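Local structure of AlyQ (Persicobacter sp. CCB-QB2, 5XNR) at residues Ser208-Ser213 against Gly359-Ser364; Ala254-Gly259 against Ala268-Leu273; Gly264-Met269 against Ser281-Lys286; Ser289-Lys294 against Tyr336-Gly341. The protein probably cleaves alginate through its lyase domain, which it carries alongside a CBM32 module of the kind that generally binds carbohydrate. All coordinates share one frame; numbering follows the deposited sequence.

Interaction 1: Ser208-Ser213 against Gly359-Ser364; sequences SSYVRS and GNYTQS. With PO4 (phosphate ion), chain E.
Arg212 lays its guanidinium flat over one face of the Tyr361 ring, the planes only 21° apart and Arg212 CZ 3.8 Å from the ring centroid, a cation-pi stack. The nearest branch is Arg212 NH2, 3.3 Å from Tyr361 CZ and displaced toward the rim. CG of Arg212 is wedged between its backbone N and carbonyl carbon (chi1 71°), and bends at chi2 and chi3 fold the chain back across the ring; a salt bridge from Arg212 NE to Glu214 secures it further. On the opposite face of Tyr361, the amide nitrogen of Gln363 sits over the ring centre while donating to Tyr361 O at 3.1 Å. Strands 211-213 and 360-362 that bear these groups are antiparallel neighbours in the larger sheet of the lyase domain's jelly-roll beta-sandwich. Their hydrogen-bonded pair Val211-Thr362 places Val211 O 2.7 Å from Thr362 N, and its side chains lie on the face away from Arg212 and Tyr361. Just before strand 211-213, Tyr210 turns one ring face onto the backbone of Gln363, its CD1 3.4 Å from Gln363 C. Gln363 OE1 comes within 3.4 Å of Tyr210 CD2, and Tyr210 OH donates to phosphate O3 at 2.8 Å.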
loop_
_atom_site.group_PDB
_atom_site.type_symbol
_atom_site.label_atom_id
_atom_site.label_comp_id
_atom_site.label_asym_id
_atom_site.label_seq_id
_atom_site.Cartn_x
_atom_site.Cartn_y
_atom_site.Cartn_z
ATOM N N SER A 208 16.299 15.750 -21.666
ATOM C CA SER A 208 16.609 16.686 -20.555
ATOM C C SER A 208 15.340 17.063 -19.759
ATOM O O SER A 208 15.452 17.528 -18.607
ATOM C CB SER A 208 17.307 17.903 -21.096
ATOM O OG SER A 208 16.521 18.494 -22.116
ATOM N N SER A 209 14.153 16.874 -20.370
ATOM C CA SER A 209 12.835 17.040 -19.704
ATOM C C SER A 209 12.666 15.985 -18.614
ATOM O O SER A 209 13.122 14.841 -18.780
ATOM C CB SER A 209 11.682 16.903 -20.670
ATOM O OG SER A 209 11.670 17.933 -21.640
ATOM N N TYR A 210 11.960 16.352 -17.547
ATOM C CA TYR A 210 11.535 15.350 -16.556
ATOM C C TYR A 210 10.297 14.629 -17.097
ATOM O O TYR A 210 9.736 14.998 -18.134
ATOM C CB TYR A 210 11.322 15.962 -15.166
ATOM C CG TYR A 210 12.568 16.529 -14.533
ATOM C CD1 TYR A 210 13.778 15.860 -14.578
ATOM C CD2 TYR A 210 12.536 17.753 -13.880
ATOM C CE1 TYR A 210 14.922 16.394 -14.000
ATOM C CE2 TYR A 210 13.672 18.307 -13.310
ATOM C CZ TYR A 210 14.873 17.628 -13.369
ATOM O OH TYR A 210 15.988 18.183 -12.809
ATOM N N VAL A 211 9.914 13.573 -16.394
ATOM C CA VAL A 211 9.116 12.522 -16.964
ATOM C C VAL A 211 7.850 12.400 -16.120
ATOM O O VAL A 211 7.973 12.234 -14.906
ATOM C CB VAL A 211 9.927 11.208 -16.978
ATOM C CG1 VAL A 211 9.182 10.073 -17.645
ATOM C CG2 VAL A 211 11.280 11.375 -17.646
ATOM N N ARG A 212 6.665 12.456 -16.737
ATOM C CA ARG A 212 5.437 12.349 -15.956
ATOM C C ARG A 212 4.517 11.242 -16.483
ATOM O O ARG A 212 4.381 11.028 -17.661
ATOM C CB ARG A 212 4.693 13.687 -15.934
ATOM C CG ARG A 212 4.038 14.100 -17.243
ATOM C CD ARG A 212 4.503 15.474 -17.724
ATOM N NE ARG A 212 4.187 16.578 -16.826
ATOM C CZ ARG A 212 4.907 17.698 -16.702
ATOM N NH1 ARG A 212 5.831 18.008 -17.593
ATOM N NH2 ARG A 212 4.725 18.484 -15.659
ATOM N N SER A 213 3.866 10.569 -15.555
ATOM C CA SER A 213 2.588 9.965 -15.842
ATOM C C SER A 213 1.548 10.560 -14.886
ATOM O O SER A 213 1.478 10.145 -13.747
ATOM C CB SER A 213 2.652 8.472 -15.736
ATOM O OG SER A 213 1.389 7.902 -16.049
ATOM N N GLY A 359 -1.075 12.510 -9.602
ATOM C CA GLY A 359 -0.344 11.411 -10.181
ATOM C C GLY A 359 1.139 11.516 -9.887
ATOM O O GLY A 359 1.536 11.831 -8.756
ATOM N N ASN A 360 1.942 11.328 -10.931
ATOM C CA ASN A 360 3.395 11.088 -10.816
ATOM C C ASN A 360 4.164 11.969 -11.809
ATOM O O ASN A 360 4.112 11.737 -13.024
ATOM C CB ASN A 360 3.697 9.605 -11.043
ATOM C CG ASN A 360 5.168 9.273 -11.196
ATOM O OD1 ASN A 360 6.022 10.173 -11.250
ATOM N ND2 ASN A 360 5.462 7.973 -11.273
ATOM N N TYR A 361 4.893 12.952 -11.284
ATOM C CA TYR A 361 5.863 13.728 -12.092
ATOM C C TYR A 361 7.282 13.460 -11.575
ATOM O O TYR A 361 7.693 14.073 -10.600
ATOM C CB TYR A 361 5.523 15.219 -12.020
ATOM C CG TYR A 361 6.360 16.165 -12.854
ATOM C CD1 TYR A 361 7.029 15.763 -14.001
ATOM C CD2 TYR A 361 6.402 17.517 -12.534
ATOM C CE1 TYR A 361 7.750 16.668 -14.773
ATOM C CE2 TYR A 361 7.106 18.433 -13.303
ATOM C CZ TYR A 361 7.791 18.013 -14.426
ATOM O OH TYR A 361 8.507 18.926 -15.151
ATOM N N THR A 362 8.021 12.555 -12.213
ATOM C CA THR A 362 9.301 12.107 -11.669
ATOM C C THR A 362 10.365 13.136 -12.053
ATOM O O THR A 362 10.531 13.451 -13.251
ATOM C CB THR A 362 9.629 10.687 -12.140
ATOM O OG1 THR A 362 8.612 9.834 -11.617
ATOM C CG2 THR A 362 10.991 10.196 -11.698
ATOM N N GLN A 363 11.092 13.656 -11.065
ATOM C CA GLN A 363 12.085 14.680 -11.360
ATOM C C GLN A 363 13.435 14.030 -11.720
ATOM O O GLN A 363 14.454 14.352 -11.111
ATOM C CB GLN A 363 12.228 15.626 -10.166
ATOM C CG GLN A 363 10.916 16.248 -9.707
ATOM C CD GLN A 363 10.284 17.113 -10.765
ATOM O OE1 GLN A 363 10.703 18.250 -11.001
ATOM N NE2 GLN A 363 9.250 16.575 -11.397
ATOM N N SER A 364 13.470 13.116 -12.698
ATOM C CA SER A 364 14.755 12.617 -13.218
ATOM C C SER A 364 14.641 12.347 -14.720
ATOM O O SER A 364 13.563 12.502 -15.295
ATOM C CB SER A 364 15.243 11.401 -12.469
ATOM O OG SER A 364 16.616 11.168 -12.769
HETATM P P PO4 E . 15.783 20.259 -9.892
HETATM O O1 PO4 E . 15.023 19.017 -9.505
HETATM O O2 PO4 E . 17.242 20.056 -9.505
HETATM O O3 PO4 E . 15.654 20.528 -11.397
HETATM O O4 PO4 E . 15.215 21.473 -9.187
#

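Interaction 2: Ala254-Gly259 against Ala268-Leu273; sequences ATQIHG and AMVMRL. With PO4 (phosphate ion), chain E.
Ile257 and Met269 form the tight end of this antiparallel hairpin, where Ile257 N donates to Met269 O over 2.7 Å with an almost straight N-H...O angle of 173°. The return bond, Met269 N to Ile257 O, is weak at 3.4 Å, where Ala268 and Met269 both face Ile257 in a classic beta bulge. At the corner around Thr255, Met271 bonds to two consecutive residues: Met271 N to Thr255 O and Ala254 N to Met271 O, each at 3.0 Å. Gln256 and Val270, a non-hydrogen-bonded pair, run side by side in the same direction with Gln256 CB 3.7 Å from Val270 CG1, whereas Ile257 CD1 stands 4.2 Å from Met269 CB as both sink between the two sheets against Phe307. The other face is more open. There His258 and Arg272 are partly exposed, and the long Arg272 chain, extended from CG to NE, presents NH1 edge-on to phosphate O1 at 3.0 Å, with Glu274 bridging its NE. An apolar side turned to the sandwich core and a polar side able to hold an anion are consistent with a sheet whose outer face receives a polyanionic substrate such as alginate.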
loop_
_atom_site.group_PDB
_atom_site.type_symbol
_atom_site.label_atom_id
_atom_site.label_comp_id
_atom_site.label_asym_id
_atom_site.label_seq_id
_atom_site.Cartn_x
_atom_site.Cartn_y
_atom_site.Cartn_z
ATOM N N ALA A 254 4.157 14.529 -6.547
ATOM C CA ALA A 254 2.851 13.878 -6.639
ATOM C C ALA A 254 1.753 14.934 -6.860
ATOM O O ALA A 254 1.564 15.416 -7.989
ATOM C CB ALA A 254 2.610 13.009 -5.428
ATOM N N THR A 255 1.013 15.271 -5.821
ATOM C CA THR A 255 -0.142 16.197 -5.959
ATOM C C THR A 255 0.344 17.621 -6.226
ATOM O O THR A 255 1.351 18.009 -5.657
ATOM C CB THR A 255 -0.992 16.147 -4.690
ATOM O OG1 THR A 255 -1.177 14.753 -4.422
ATOM C CG2 THR A 255 -2.316 16.875 -4.828
ATOM N N GLN A 256 -0.372 18.403 -7.046
ATOM C CA GLN A 256 0.077 19.776 -7.379
ATOM C C GLN A 256 -1.087 20.745 -7.603
ATOM O O GLN A 256 -2.148 20.359 -8.110
ATOM C CB GLN A 256 0.868 19.830 -8.683
ATOM C CG GLN A 256 1.781 18.642 -8.890
ATOM C CD GLN A 256 2.384 18.668 -10.271
ATOM O OE1 GLN A 256 2.765 19.724 -10.784
ATOM N NE2 GLN A 256 2.455 17.487 -10.875
ATOM N N ILE A 257 -0.838 22.008 -7.226
ATOM C CA ILE A 257 -1.586 23.167 -7.703
ATOM C C ILE A 257 -0.655 23.899 -8.674
ATOM O O ILE A 257 0.509 24.122 -8.315
ATOM C CB ILE A 257 -2.026 24.098 -6.555
ATOM C CG1 ILE A 257 -2.891 23.368 -5.531
ATOM C CG2 ILE A 257 -2.744 25.323 -7.096
ATOM C CD1 ILE A 257 -3.257 24.206 -4.336
ATOM N N HIS A 258 -1.157 24.254 -9.865
ATOM C CA HIS A 258 -0.366 24.934 -10.895
ATOM C C HIS A 258 -1.051 26.255 -11.281
ATOM O O HIS A 258 -2.278 26.309 -11.341
ATOM C CB HIS A 258 -0.185 24.014 -12.112
ATOM C CG HIS A 258 1.195 24.000 -12.684
ATOM N ND1 HIS A 258 2.070 22.925 -12.476
ATOM C CD2 HIS A 258 1.853 24.905 -13.460
ATOM C CE1 HIS A 258 3.216 23.184 -13.085
ATOM N NE2 HIS A 258 3.106 24.402 -13.703
ATOM N N GLY A 259 -0.253 27.312 -11.485
ATOM C CA GLY A 259 -0.665 28.590 -12.160
ATOM C C GLY A 259 0.248 28.895 -13.346
ATOM O O GLY A 259 0.997 27.987 -13.748
ATOM N N ALA A 268 2.714 26.291 -7.874
ATOM C CA ALA A 268 2.501 27.101 -6.672
ATOM C C ALA A 268 2.637 26.252 -5.407
ATOM O O ALA A 268 3.171 26.708 -4.396
ATOM C CB ALA A 268 1.123 27.747 -6.737
ATOM N N MET A 269 2.124 25.030 -5.466
ATOM C CA MET A 269 2.090 24.193 -4.285
ATOM C C MET A 269 2.061 22.722 -4.707
ATOM O O MET A 269 1.085 22.294 -5.329
ATOM C CB MET A 269 0.859 24.506 -3.432
ATOM C CG MET A 269 0.855 23.770 -2.105
ATOM S SD MET A 269 -0.515 24.281 -1.048
ATOM C CE MET A 269 -0.374 23.150 0.335
ATOM N N VAL A 270 3.128 21.978 -4.373
ATOM C CA VAL A 270 3.258 20.570 -4.764
ATOM C C VAL A 270 3.769 19.792 -3.564
ATOM O O VAL A 270 4.373 20.359 -2.711
ATOM C CB VAL A 270 4.174 20.342 -5.982
ATOM C CG1 VAL A 270 3.886 21.337 -7.093
ATOM C CG2 VAL A 270 5.651 20.369 -5.629
ATOM N N MET A 271 3.457 18.507 -3.538
ATOM C CA MET A 271 4.037 17.557 -2.611
ATOM C C MET A 271 5.204 16.876 -3.321
ATOM O O MET A 271 5.034 16.429 -4.446
ATOM C CB MET A 271 3.009 16.506 -2.192
ATOM C CG MET A 271 3.587 15.149 -1.836
ATOM S SD MET A 271 2.372 14.062 -1.007
ATOM C CE MET A 271 2.225 14.921 0.559
ATOM N N ARG A 272 6.361 16.828 -2.660
ATOM C CA ARG A 272 7.601 16.337 -3.239
ATOM C C ARG A 272 8.245 15.323 -2.291
ATOM O O ARG A 272 8.139 15.449 -1.100
ATOM C CB ARG A 272 8.548 17.509 -3.492
ATOM C CG ARG A 272 9.688 17.165 -4.438
ATOM C CD ARG A 272 10.393 18.358 -5.050
ATOM N NE ARG A 272 11.666 17.967 -5.644
ATOM C CZ ARG A 272 12.178 18.465 -6.778
ATOM N NH1 ARG A 272 13.401 18.124 -7.150
ATOM N NH2 ARG A 272 11.481 19.296 -7.535
ATOM N N LEU A 273 8.855 14.281 -2.837
ATOM C CA LEU A 273 9.606 13.283 -2.049
ATOM C C LEU A 273 11.028 13.275 -2.580
ATOM O O LEU A 273 11.229 13.125 -3.795
ATOM C CB LEU A 273 8.982 11.893 -2.201
ATOM C CG LEU A 273 9.689 10.770 -1.441
ATOM C CD1 LEU A 273 9.827 11.096 0.033
ATOM C CD2 LEU A 273 8.943 9.455 -1.607
HETATM P P PO4 E . 15.783 20.259 -9.892
HETATM O O1 PO4 E . 15.023 19.017 -9.505
HETATM O O2 PO4 E . 17.242 20.056 -9.505
HETATM O O3 PO4 E . 15.654 20.528 -11.397
HETATM O O4 PO4 E . 15.215 21.473 -9.187
#

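Interaction 3: Gly264-Met269 against Ser281-Lys286; sequences GIDDAM and SFNGGK
Asn283 is gripped through both its backbone and its side chain. Its backbone N donates to Asp267 O at 2.8 Å, from well above the carbonyl plane. Its amide nitrogen ND2 makes a weak bond to Gly264 O, 2.9 Å away. The other end of the amide meets a carboxylate: Asn283 OD1 and Asp267 OD1 are both acceptors, 3.4 Å apart, and a water lies between them, 2.6 Å from Asn283 OD1 and 2.7 Å from Asp267 OD1. The amide plane stands at 73° to the Asp267 carboxylate. Asn283 reaches the opposite loop because its CG is anti to the backbone N (chi1 -163°). It also begins a type I' turn to Lys286, with Gly284 and Gly285, both of positive phi, at its centre. Nearby, Asp266 sets its CB against Asn283 OD1 and directs OD1 to His258. Further out, packing takes over. Ala268 O lies at the edge of the Phe282 ring and 3.2 Å from Phe282 CA, in a CA-H...O contact. The Met269 side chain runs alongside Phe282, its apolar CG 3.7 Å from Phe282 CE2 and its sulfur in an oblique Met-aromatic contact. The backbone bond to Asp267 chiefly ties the turn to the preceding loop; the weak amide bond and the water add to it and are consistent with the amide's orientation.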
loop_
_atom_site.group_PDB
_atom_site.type_symbol
_atom_site.label_atom_id
_atom_site.label_comp_id
_atom_site.label_asym_id
_atom_site.label_seq_id
_atom_site.Cartn_x
_atom_site.Cartn_y
_atom_site.Cartn_z
ATOM N N GLY A 264 5.108 34.253 -12.249
ATOM C CA GLY A 264 5.990 33.871 -11.130
ATOM C C GLY A 264 5.326 32.891 -10.164
ATOM O O GLY A 264 5.807 32.717 -9.026
ATOM N N ILE A 265 4.240 32.240 -10.614
ATOM C CA ILE A 265 3.471 31.328 -9.803
ATOM C C ILE A 265 3.899 29.894 -10.140
ATOM O O ILE A 265 4.473 29.204 -9.299
ATOM C CB ILE A 265 1.966 31.569 -10.030
ATOM C CG1 ILE A 265 1.572 33.013 -9.705
ATOM C CG2 ILE A 265 1.128 30.572 -9.245
ATOM C CD1 ILE A 265 1.543 33.337 -8.217
ATOM N N ASP A 266 3.654 29.468 -11.375
ATOM C CA ASP A 266 4.028 28.125 -11.856
ATOM C C ASP A 266 3.447 27.060 -10.903
ATOM O O ASP A 266 2.248 27.078 -10.591
ATOM C CB ASP A 266 5.547 28.036 -12.063
ATOM C CG ASP A 266 6.030 26.905 -12.977
ATOM O OD1 ASP A 266 5.215 26.384 -13.783
ATOM O OD2 ASP A 266 7.242 26.556 -12.891
ATOM N N ASP A 267 4.292 26.140 -10.440
ATOM C CA ASP A 267 3.883 25.038 -9.563
ATOM C C ASP A 267 3.803 25.590 -8.134
ATOM O O ASP A 267 4.665 25.359 -7.305
ATOM C CB ASP A 267 4.809 23.815 -9.742
ATOM C CG ASP A 267 6.309 24.070 -9.561
ATOM O OD1 ASP A 267 6.791 25.119 -10.032
ATOM O OD2 ASP A 267 6.994 23.215 -8.954
ATOM N N ALA A 268 2.714 26.291 -7.874
ATOM C CA ALA A 268 2.501 27.101 -6.672
ATOM C C ALA A 268 2.637 26.252 -5.407
ATOM O O ALA A 268 3.171 26.708 -4.396
ATOM C CB ALA A 268 1.123 27.747 -6.737
ATOM N N MET A 269 2.124 25.030 -5.466
ATOM C CA MET A 269 2.090 24.193 -4.285
ATOM C C MET A 269 2.061 22.722 -4.707
ATOM O O MET A 269 1.085 22.294 -5.329
ATOM C CB MET A 269 0.859 24.506 -3.432
ATOM C CG MET A 269 0.855 23.770 -2.105
ATOM S SD MET A 269 -0.515 24.281 -1.048
ATOM C CE MET A 269 -0.374 23.150 0.335
ATOM N N SER A 281 6.476 22.053 -1.688
ATOM C CA SER A 281 7.372 23.015 -2.349
ATOM C C SER A 281 6.564 24.027 -3.159
ATOM O O SER A 281 5.631 23.656 -3.864
ATOM C CB SER A 281 8.372 22.330 -3.250
ATOM O OG SER A 281 9.442 23.215 -3.547
ATOM N N PHE A 282 6.996 25.278 -3.101
ATOM C CA PHE A 282 6.197 26.373 -3.587
ATOM C C PHE A 282 6.982 27.093 -4.688
ATOM O O PHE A 282 7.777 27.953 -4.390
ATOM C CB PHE A 282 5.804 27.262 -2.405
ATOM C CG PHE A 282 5.180 26.534 -1.239
ATOM C CD1 PHE A 282 5.963 25.991 -0.229
ATOM C CD2 PHE A 282 3.802 26.400 -1.130
ATOM C CE1 PHE A 282 5.379 25.319 0.841
ATOM C CE2 PHE A 282 3.216 25.734 -0.058
ATOM C CZ PHE A 282 4.004 25.191 0.931
ATOM N N ASN A 283 6.746 26.715 -5.950
ATOM C CA ASN A 283 7.516 27.166 -7.127
ATOM C C ASN A 283 9.010 26.918 -6.875
ATOM O O ASN A 283 9.880 27.774 -7.148
ATOM C CB ASN A 283 7.196 28.616 -7.515
ATOM C CG ASN A 283 7.630 29.020 -8.915
ATOM O OD1 ASN A 283 8.206 28.227 -9.660
ATOM N ND2 ASN A 283 7.368 30.268 -9.279
ATOM N N GLY A 284 9.311 25.716 -6.386
ATOM C CA GLY A 284 10.695 25.297 -6.175
ATOM C C GLY A 284 11.463 26.307 -5.336
ATOM O O GLY A 284 12.587 26.640 -5.675
ATOM N N GLY A 285 10.831 26.821 -4.278
ATOM C CA GLY A 285 11.507 27.681 -3.321
ATOM C C GLY A 285 11.401 29.173 -3.632
ATOM O O GLY A 285 11.883 29.981 -2.842
ATOM N N LYS A 286 10.759 29.561 -4.731
ATOM C CA LYS A 286 10.775 30.952 -5.169
ATOM C C LYS A 286 9.655 31.752 -4.500
ATOM O O LYS A 286 9.760 32.965 -4.415
ATOM C CB LYS A 286 10.632 31.042 -6.690
ATOM C CG LYS A 286 11.820 30.507 -7.480
ATOM C CD LYS A 286 11.834 30.908 -8.958
ATOM C CE LYS A 286 12.478 29.864 -9.854
ATOM N NZ LYS A 286 13.171 30.482 -11.008
HETATM O O HOH W 1 9.181 26.085 -10.770
#

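Interaction 4: Ser289-Lys294 against Tyr336-Gly341; sequences SDLTIK and YLIKDG
Ile338 is the first residue of segment 336-341 to meet segment 289-294, and it does so with two branches. Its CG2 comes 3.7 Å from Leu291 CD2, the two side chains sliding past one another in opposite directions. CG1 of Ile338 takes the other neighbour, lying 4.3 Å from Ile293 CG2. The split follows from chi1 of -77°, which sets CG1 beside the backbone N and CG2 anti to it. Behind Ile338, its backbone is hydrogen-bonded to Leu316 of strand 313-319. The contact therefore links the two sheets of the jelly-roll sandwich at their margin: strand 291-294 pairs with strand 277-281 of the larger sheet, and the loop before strand 347-348 is bound to the smaller one. A classic beta bulge, Ile293 and Lys294 both opposite Leu278, interrupts strand 291-294 at this point. Lys339 follows with its CB directed away, so that it offers chiefly its carbonyl, Lys339 O being 4.4 Å from Leu291 CD2. Asp340 then approaches the other methyl of the same leucine, OD1 standing 3.8 Å from Leu291 CD1. The second oxygen, OD2, forms a salt bridge with Arg288.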
loop_
_atom_site.group_PDB
_atom_site.type_symbol
_atom_site.label_atom_id
_atom_site.label_comp_id
_atom_site.label_asym_id
_atom_site.label_seq_id
_atom_site.Cartn_x
_atom_site.Cartn_y
_atom_site.Cartn_z
ATOM N N SER A 289 9.953 29.088 1.459
ATOM C CA SER A 289 10.839 27.954 1.659
ATOM C C SER A 289 10.026 26.644 1.664
ATOM O O SER A 289 8.840 26.629 1.975
ATOM C CB SER A 289 11.692 28.139 2.901
ATOM O OG SER A 289 10.907 28.060 4.075
ATOM N N ASP A 290 10.667 25.561 1.235
ATOM C CA ASP A 290 10.084 24.221 1.307
ATOM C C ASP A 290 9.556 23.991 2.725
ATOM O O ASP A 290 10.182 24.406 3.670
ATOM C CB ASP A 290 11.116 23.127 0.975
ATOM C CG ASP A 290 11.716 23.156 -0.430
ATOM O OD1 ASP A 290 11.117 23.773 -1.341
ATOM O OD2 ASP A 290 12.773 22.519 -0.616
ATOM N N LEU A 291 8.456 23.277 2.867
ATOM C CA LEU A 291 7.949 22.924 4.194
ATOM C C LEU A 291 7.855 21.400 4.362
ATOM O O LEU A 291 7.126 20.695 3.651
ATOM C CB LEU A 291 6.581 23.577 4.379
ATOM C CG LEU A 291 5.964 23.424 5.766
ATOM C CD1 LEU A 291 6.733 24.245 6.794
ATOM C CD2 LEU A 291 4.502 23.846 5.719
ATOM N N THR A 292 8.554 20.914 5.368
ATOM C CA THR A 292 8.695 19.518 5.573
ATOM C C THR A 292 7.413 18.964 6.190
ATOM O O THR A 292 6.854 19.549 7.113
ATOM C CB THR A 292 9.884 19.182 6.484
ATOM O OG1 THR A 292 11.092 19.675 5.890
ATOM C CG2 THR A 292 9.974 17.689 6.745
ATOM N N ILE A 293 6.997 17.830 5.651
ATOM C CA ILE A 293 5.889 17.048 6.160
ATOM C C ILE A 293 6.439 15.955 7.082
ATOM O O ILE A 293 6.009 15.859 8.213
ATOM C CB ILE A 293 5.052 16.479 4.994
ATOM C CG1 ILE A 293 4.583 17.577 4.037
ATOM C CG2 ILE A 293 3.881 15.683 5.531
ATOM C CD1 ILE A 293 3.990 17.081 2.720
ATOM N N LYS A 294 7.399 15.177 6.571
ATOM C CA LYS A 294 8.031 14.046 7.245
ATOM C C LYS A 294 9.505 13.950 6.820
ATOM O O LYS A 294 9.822 14.173 5.668
ATOM C CB LYS A 294 7.378 12.723 6.818
ATOM C CG LYS A 294 5.991 12.434 7.368
ATOM C CD LYS A 294 5.964 11.499 8.574
ATOM C CE LYS A 294 4.941 11.901 9.626
ATOM N NZ LYS A 294 4.399 10.710 10.320
ATOM N N TYR A 336 -4.928 17.331 11.598
ATOM C CA TYR A 336 -4.021 16.828 10.547
ATOM C C TYR A 336 -3.387 17.970 9.746
ATOM O O TYR A 336 -2.753 17.714 8.750
ATOM C CB TYR A 336 -4.802 15.914 9.604
ATOM C CG TYR A 336 -5.447 14.739 10.286
ATOM C CD1 TYR A 336 -4.691 13.643 10.648
ATOM C CD2 TYR A 336 -6.795 14.718 10.604
ATOM C CE1 TYR A 336 -5.248 12.546 11.295
ATOM C CE2 TYR A 336 -7.374 13.626 11.246
ATOM C CZ TYR A 336 -6.596 12.534 11.599
ATOM O OH TYR A 336 -7.116 11.423 12.204
ATOM N N LEU A 337 -3.565 19.220 10.159
ATOM C CA LEU A 337 -2.947 20.351 9.472
ATOM C C LEU A 337 -1.433 20.292 9.656
ATOM O O LEU A 337 -0.958 19.990 10.751
ATOM C CB LEU A 337 -3.484 21.656 10.064
ATOM C CG LEU A 337 -4.861 22.080 9.558
ATOM C CD1 LEU A 337 -5.402 23.241 10.376
ATOM C CD2 LEU A 337 -4.818 22.441 8.075
ATOM N N ILE A 338 -0.701 20.584 8.589
ATOM C CA ILE A 338 0.716 20.843 8.696
ATOM C C ILE A 338 0.861 22.363 8.878
ATOM O O ILE A 338 0.686 23.150 7.938
ATOM C CB ILE A 338 1.510 20.282 7.490
ATOM C CG1 ILE A 338 1.715 18.771 7.553
ATOM C CG2 ILE A 338 2.880 20.933 7.387
ATOM C CD1 ILE A 338 0.542 18.009 8.040
ATOM N N LYS A 339 1.161 22.750 10.113
ATOM C CA LYS A 339 1.296 24.138 10.485
ATOM C C LYS A 339 2.692 24.639 10.132
ATOM O O LYS A 339 3.660 23.897 10.048
ATOM C CB LYS A 339 1.069 24.344 11.988
ATOM C CG LYS A 339 -0.388 24.417 12.430
ATOM C CD LYS A 339 -0.954 23.085 12.897
ATOM C CE LYS A 339 -0.919 22.904 14.403
ATOM N NZ LYS A 339 -2.161 23.394 15.048
ATOM N N ASP A 340 2.755 25.938 9.968
ATOM C CA ASP A 340 3.981 26.626 9.669
ATOM C C ASP A 340 4.185 27.712 10.722
ATOM O O ASP A 340 3.476 28.719 10.724
ATOM C CB ASP A 340 3.945 27.234 8.269
ATOM C CG ASP A 340 5.115 28.155 8.012
ATOM O OD1 ASP A 340 6.277 27.706 8.259
ATOM O OD2 ASP A 340 4.852 29.303 7.570
ATOM N N GLY A 341 5.155 27.490 11.607
ATOM C CA GLY A 341 5.262 28.298 12.811
ATOM C C GLY A 341 3.916 28.364 13.512
ATOM O O GLY A 341 3.319 27.308 13.811
#

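Overall arrangement
All four contacts belong to the lyase domain. Interactions 1 and 2, with centres about 13 Å apart, share its larger sheet and meet at one phosphate, probably from the crystallisation liquor, which Tyr210, Arg272 and Lys249 hold; it may mark a site for an anionic group on the presumed substrate face. Interaction 3 continues the hairpin of interaction 2, sharing Ala268 and Met269, with centres about 8 Å apart. Interaction 4 lies at the sheet's far margin, about 24 Å between centres from interaction 1. It is joined to interaction 3 by Ser281 OG and Asp290 OD1, 2.8 Å apart, and to interaction 2 by Met271 CE packing 3.5 Å from Ile293 CD1.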